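Local atomic coordinates of DNA helicase RecQ (Deinococcus radiodurans, PDB entry 2RHF), a protein that probably couples ATP hydrolysis to 3'-5' unwinding of duplex DNA, and is represented here by a C-terminal HRDC domain. Residues L7-E21 with Y63-L75. Numbering follows the deposited sequence.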
loop_
_atom_site.group_PDB
_atom_site.type_symbol
_atom_site.label_atom_id
_atom_site.label_comp_id
_atom_site.label_asym_id
_atom_site.label_seq_id
_atom_site.Cartn_x
_atom_site.Cartn_y
_atom_site.Cartn_z
ATOM N N LEU A 7 -2.940 3.221 9.536
ATOM C CA LEU A 7 -2.641 2.494 8.303
ATOM C C LEU A 7 -2.417 3.464 7.157
ATOM O O LEU A 7 -1.476 3.302 6.370
ATOM C CB LEU A 7 -3.780 1.536 7.975
ATOM C CG LEU A 7 -3.875 0.314 8.888
ATOM C CD1 LEU A 7 -5.234 -0.360 8.750
ATOM C CD2 LEU A 7 -2.745 -0.673 8.586
ATOM N N SER A 8 -3.286 4.469 7.054
ATOM C CA SER A 8 -3.191 5.439 5.972
ATOM C C SER A 8 -1.873 6.207 6.027
ATOM O O SER A 8 -1.253 6.437 4.994
ATOM C CB SER A 8 -4.371 6.408 6.019
ATOM O OG SER A 8 -5.596 5.727 5.803
ATOM N N GLU A 9 -1.447 6.574 7.234
ATOM C CA GLU A 9 -0.168 7.260 7.410
ATOM C C GLU A 9 1.003 6.381 6.970
ATOM O O GLU A 9 1.895 6.849 6.264
ATOM C CB GLU A 9 0.040 7.701 8.870
ATOM C CG GLU A 9 1.477 8.234 9.133
ATOM C CD GLU A 9 1.788 8.546 10.601
ATOM O OE1 GLU A 9 0.846 8.712 11.401
ATOM O OE2 GLU A 9 2.994 8.645 10.959
ATOM N N ALA A 10 1.009 5.113 7.394
ATOM C CA ALA A 10 2.091 4.212 7.007
ATOM C C ALA A 10 2.119 4.038 5.500
ATOM O O ALA A 10 3.193 4.004 4.898
ATOM C CB ALA A 10 1.948 2.880 7.695
ATOM N N LEU A 11 0.948 3.937 4.882
ATOM C CA LEU A 11 0.898 3.783 3.440
ATOM C C LEU A 11 1.377 5.044 2.708
ATOM O O LEU A 11 2.046 4.941 1.682
ATOM C CB LEU A 11 -0.495 3.375 2.998
ATOM C CG LEU A 11 -0.890 1.959 3.430
ATOM C CD1 LEU A 11 -2.397 1.799 3.343
ATOM C CD2 LEU A 11 -0.172 0.892 2.605
ATOM N N ARG A 12 1.069 6.221 3.249
ATOM C CA ARG A 12 1.604 7.457 2.685
ATOM C C ARG A 12 3.122 7.527 2.834
ATOM O O ARG A 12 3.825 7.979 1.926
ATOM C CB ARG A 12 0.964 8.679 3.340
ATOM C CG ARG A 12 -0.414 8.987 2.803
ATOM C CD ARG A 12 -0.946 10.354 3.245
ATOM N NE ARG A 12 -2.134 10.661 2.446
ATOM C CZ ARG A 12 -3.360 10.206 2.707
ATOM N NH1 ARG A 12 -3.596 9.482 3.791
ATOM N NH2 ARG A 12 -4.362 10.493 1.890
ATOM N N GLU A 13 3.631 7.083 3.984
ATOM C CA GLU A 13 5.073 7.036 4.226
ATOM C C GLU A 13 5.740 6.057 3.271
ATOM O O GLU A 13 6.798 6.346 2.703
ATOM C CB GLU A 13 5.348 6.668 5.686
ATOM C CG GLU A 13 4.973 7.815 6.631
ATOM C CD GLU A 13 4.880 7.429 8.102
ATOM O OE1 GLU A 13 4.875 6.229 8.446
ATOM O OE2 GLU A 13 4.783 8.361 8.934
ATOM N N LEU A 14 5.126 4.897 3.079
ATOM C CA LEU A 14 5.641 3.924 2.120
ATOM C C LEU A 14 5.650 4.527 0.720
ATOM O O LEU A 14 6.641 4.414 -0.020
ATOM C CB LEU A 14 4.808 2.656 2.130
ATOM C CG LEU A 14 5.154 1.673 1.007
ATOM C CD1 LEU A 14 6.599 1.183 1.085
ATOM C CD2 LEU A 14 4.200 0.514 1.012
ATOM N N ARG A 15 4.548 5.154 0.334
ATOM C CA ARG A 15 4.454 5.736 -0.998
ATOM C C ARG A 15 5.587 6.748 -1.239
ATOM O O ARG A 15 6.193 6.752 -2.312
ATOM C CB ARG A 15 3.075 6.342 -1.215
ATOM C CG ARG A 15 2.861 6.889 -2.635
ATOM C CD ARG A 15 1.411 7.166 -2.924
ATOM N NE ARG A 15 0.875 8.222 -2.066
ATOM C CZ ARG A 15 -0.390 8.630 -2.091
ATOM N NH1 ARG A 15 -1.259 8.080 -2.940
ATOM N NH2 ARG A 15 -0.786 9.590 -1.286
ATOM N N ARG A 16 5.910 7.562 -0.229
ATOM C CA ARG A 16 7.036 8.501 -0.354
ATOM C C ARG A 16 8.376 7.798 -0.544
ATOM O O ARG A 16 9.208 8.265 -1.320
ATOM C CB ARG A 16 7.080 9.466 0.822
ATOM C CG ARG A 16 5.931 10.443 0.852
ATOM C CD ARG A 16 5.923 11.264 2.147
ATOM N NE ARG A 16 4.589 11.808 2.408
ATOM C CZ ARG A 16 3.907 11.655 3.540
ATOM N NH1 ARG A 16 4.432 10.995 4.577
ATOM N NH2 ARG A 16 2.700 12.192 3.650
ATOM N N GLU A 17 8.585 6.673 0.148
ATOM C CA GLU A 17 9.807 5.882 -0.056
ATOM C C GLU A 17 9.879 5.370 -1.484
ATOM O O GLU A 17 10.925 5.438 -2.137
ATOM C CB GLU A 17 9.864 4.698 0.906
ATOM C CG GLU A 17 9.950 5.100 2.359
ATOM C CD GLU A 17 9.896 3.927 3.329
ATOM O OE1 GLU A 17 9.640 2.775 2.912
ATOM O OE2 GLU A 17 10.121 4.183 4.538
ATOM N N LEU A 18 8.763 4.831 -1.973
ATOM C CA LEU A 18 8.714 4.278 -3.317
ATOM C C LEU A 18 8.914 5.355 -4.379
ATOM O O LEU A 18 9.580 5.130 -5.387
ATOM C CB LEU A 18 7.405 3.527 -3.534
ATOM C CG LEU A 18 7.207 2.297 -2.630
ATOM C CD1 LEU A 18 5.812 1.749 -2.812
ATOM C CD2 LEU A 18 8.257 1.213 -2.872
HETATM N N MSE A 19 8.361 6.538 -4.137
HETATM C CA MSE A 19 8.588 7.687 -5.030
HETATM C C MSE A 19 10.083 8.009 -5.132
HETATM O O MSE A 19 10.619 8.228 -6.223
HETATM C CB MSE A 19 7.860 8.912 -4.498
HETATM C CG MSE A 19 6.345 8.880 -4.633
HETATM SE SE MSE A 19 5.521 10.279 -3.593
HETATM C CE MSE A 19 6.299 11.826 -4.483
ATOM N N LYS A 20 10.756 8.043 -3.987
ATOM C CA LYS A 20 12.183 8.359 -3.944
ATOM C C LYS A 20 12.990 7.295 -4.698
ATOM O O LYS A 20 13.916 7.626 -5.461
ATOM C CB LYS A 20 12.653 8.492 -2.485
ATOM C CG LYS A 20 14.138 8.841 -2.304
ATOM C CD LYS A 20 14.551 8.771 -0.825
ATOM C CE LYS A 20 16.072 8.852 -0.658
ATOM N NZ LYS A 20 16.541 8.401 0.692
ATOM N N GLU A 21 12.621 6.029 -4.519
ATOM C CA GLU A 21 13.341 4.898 -5.115
ATOM C C GLU A 21 13.162 4.795 -6.620
ATOM O O GLU A 21 14.104 4.438 -7.342
ATOM C CB GLU A 21 12.914 3.595 -4.449
ATOM C CG GLU A 21 13.367 3.489 -2.999
ATOM C CD GLU A 21 12.569 2.479 -2.186
ATOM O OE1 GLU A 21 11.933 1.587 -2.783
ATOM O OE2 GLU A 21 12.589 2.579 -0.936
ATOM N N TYR A 63 5.569 -3.770 -5.537
ATOM C CA TYR A 63 5.388 -3.130 -4.226
ATOM C C TYR A 63 4.663 -3.994 -3.219
ATOM O O TYR A 63 4.520 -3.580 -2.076
ATOM C CB TYR A 63 4.594 -1.819 -4.349
ATOM C CG TYR A 63 5.077 -0.838 -5.393
ATOM C CD1 TYR A 63 4.160 -0.109 -6.147
ATOM C CD2 TYR A 63 6.438 -0.619 -5.622
ATOM C CE1 TYR A 63 4.585 0.809 -7.097
ATOM C CE2 TYR A 63 6.868 0.286 -6.577
ATOM C CZ TYR A 63 5.942 0.995 -7.306
ATOM O OH TYR A 63 6.388 1.888 -8.259
ATOM N N GLY A 64 4.145 -5.144 -3.635
ATOM C CA GLY A 64 3.210 -5.895 -2.792
ATOM C C GLY A 64 3.769 -6.275 -1.440
ATOM O O GLY A 64 3.116 -6.099 -0.416
ATOM N N GLU A 65 4.975 -6.817 -1.422
ATOM C CA GLU A 65 5.574 -7.214 -0.149
ATOM C C GLU A 65 5.784 -6.006 0.758
ATOM O O GLU A 65 5.523 -6.082 1.955
ATOM C CB GLU A 65 6.870 -7.989 -0.369
ATOM C CG GLU A 65 6.668 -9.401 -0.971
ATOM C CD GLU A 65 5.733 -10.328 -0.154
ATOM O OE1 GLU A 65 5.531 -10.102 1.061
ATOM O OE2 GLU A 65 5.205 -11.298 -0.745
ATOM N N ARG A 66 6.217 -4.883 0.194
ATOM C CA ARG A 66 6.386 -3.655 0.974
ATOM C C ARG A 66 5.052 -3.150 1.541
ATOM O O ARG A 66 4.999 -2.660 2.672
ATOM C CB ARG A 66 7.045 -2.549 0.132
ATOM C CG ARG A 66 8.415 -2.831 -0.420
ATOM C CD ARG A 66 9.499 -2.461 0.544
ATOM N NE ARG A 66 9.642 -1.023 0.778
ATOM C CZ ARG A 66 10.322 -0.165 0.007
ATOM N NH1 ARG A 66 10.914 -0.564 -1.116
ATOM N NH2 ARG A 66 10.405 1.112 0.366
ATOM N N ILE A 67 3.983 -3.248 0.754
ATOM C CA ILE A 67 2.663 -2.854 1.207
ATOM C C ILE A 67 2.214 -3.736 2.368
ATOM O O ILE A 67 1.730 -3.234 3.389
ATOM C CB ILE A 67 1.651 -2.910 0.042
ATOM C CG1 ILE A 67 1.936 -1.787 -0.971
ATOM C CG2 ILE A 67 0.212 -2.822 0.571
ATOM C CD1 ILE A 67 1.227 -1.949 -2.318
ATOM N N LEU A 68 2.345 -5.046 2.224
ATOM C CA LEU A 68 1.941 -5.954 3.310
ATOM C C LEU A 68 2.733 -5.669 4.570
ATOM O O LEU A 68 2.188 -5.700 5.665
ATOM C CB LEU A 68 2.118 -7.408 2.899
ATOM C CG LEU A 68 1.228 -7.884 1.745
ATOM C CD1 LEU A 68 1.494 -9.355 1.446
ATOM C CD2 LEU A 68 -0.263 -7.655 2.043
ATOM N N ASP A 69 4.023 -5.387 4.418
ATOM C CA ASP A 69 4.889 -5.102 5.559
ATOM C C ASP A 69 4.477 -3.788 6.240
ATOM O O ASP A 69 4.500 -3.695 7.470
ATOM C CB ASP A 69 6.347 -5.094 5.062
ATOM C CG ASP A 69 7.359 -4.696 6.122
ATOM O OD1 ASP A 69 7.245 -5.121 7.299
ATOM O OD2 ASP A 69 8.318 -3.990 5.728
ATOM N N ALA A 70 4.108 -2.770 5.463
ATOM C CA ALA A 70 3.624 -1.525 6.058
ATOM C C ALA A 70 2.365 -1.781 6.908
ATOM O O ALA A 70 2.265 -1.328 8.052
ATOM C CB ALA A 70 3.343 -0.482 4.983
ATOM N N ILE A 71 1.418 -2.521 6.347
ATOM C CA ILE A 71 0.197 -2.858 7.058
ATOM C C ILE A 71 0.516 -3.657 8.330
ATOM O O ILE A 71 -0.004 -3.350 9.407
ATOM C CB ILE A 71 -0.756 -3.619 6.114
ATOM C CG1 ILE A 71 -1.292 -2.656 5.036
ATOM C CG2 ILE A 71 -1.915 -4.259 6.890
ATOM C CD1 ILE A 71 -1.933 -3.338 3.852
ATOM N N ASN A 72 1.372 -4.670 8.217
ATOM C CA ASN A 72 1.723 -5.488 9.370
ATOM C C ASN A 72 2.444 -4.720 10.447
ATOM O O ASN A 72 2.238 -4.966 11.633
ATOM C CB ASN A 72 2.550 -6.687 8.932
ATOM C CG ASN A 72 1.711 -7.722 8.231
ATOM O OD1 ASN A 72 0.547 -7.887 8.555
ATOM N ND2 ASN A 72 2.289 -8.414 7.276
ATOM N N THR A 73 3.276 -3.768 10.047
ATOM C CA THR A 73 4.003 -2.966 11.017
ATOM C C THR A 73 3.022 -2.172 11.878
ATOM O O THR A 73 3.200 -2.052 13.098
ATOM C CB THR A 73 5.032 -2.054 10.318
ATOM O OG1 THR A 73 6.011 -2.869 9.658
ATOM C CG2 THR A 73 5.757 -1.170 11.324
ATOM N N VAL A 74 1.987 -1.628 11.248
ATOM C CA VAL A 74 0.946 -0.912 11.983
ATOM C C VAL A 74 0.097 -1.858 12.834
ATOM O O VAL A 74 -0.157 -1.583 14.006
ATOM C CB VAL A 74 0.059 -0.098 11.019
ATOM C CG1 VAL A 74 -1.147 0.498 11.764
ATOM C CG2 VAL A 74 0.885 0.978 10.336
ATOM N N LEU A 75 -0.361 -2.962 12.254
ATOM C CA LEU A 75 -1.280 -3.843 12.984
ATOM C C LEU A 75 -0.614 -4.537 14.159
ATOM O O LEU A 75 -1.252 -4.742 15.192
ATOM C CB LEU A 75 -1.885 -4.882 12.057
ATOM C CG LEU A 75 -2.817 -4.369 10.965
ATOM C CD1 LEU A 75 -3.264 -5.504 10.083
ATOM C CD2 LEU A 75 -4.001 -3.630 11.533
HETATM O O HOH W 1 9.378 -0.036 3.427
#
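Arg66 reaches Glu17 and Glu21 through a chain bent at chi2 (-87°) and chi3 (-68°), which carries the guanidinium along segment 7-21 of helix 4-22. Glu21 has CG beside its own backbone N and runs extended from there to meet it. The grip on Glu21 is end-on and two-pronged. Arg66 NH1 hydrogen-bonds Glu21 OE1 on its syn lone pair at 2.9 Å, and Arg66 NH2 hydrogen-bonds Glu21 OE2. Arg66 NH2 also donates to Glu17 OE1 at 3.1 Å, from the anti side and well out of the carboxylate plane. The three residues form a salt-bridge network. A water completes it, donating to Glu17 OE1 and accepting from Arg66 NE. The charged plane is thus held at its edge, while Leu18 CD2 lies over one face, 3.6 Å from Arg66 NH1. The whole side chain is a knob in the hole formed by Leu14, Glu17, Leu18 and Glu21. With an alanine in place of Arg66, the two carboxylates are likely to lose their shared cation, and a gap would probably open beside Leu14 and Leu18.

Leu18 CD1 makes a CH-pi contact over the face of the Tyr63 ring, 3.9 Å from the centroid. Farther along, Leu14 CD2 rests on the backbone of Ile67 and against Ala70 CB. Ala10 CB and Val74 CG2 are pressed tightly together at 3.4 Å. Leu7 CD2 packs on Val74 CG1 and Ile71 CG2.

Segments 7-21 and 63-75 run roughly antiparallel, at 143°, with axes 9.1 Å apart at closest approach. They lie on helices 4-22 and 57-76, the first and last of the all-helical HRDC domain. Leu11 also touches helix 32-41, Leu18 touches helix 26-29, and Ile67 touches helix 46-49, so the shorter helices pack against this pair.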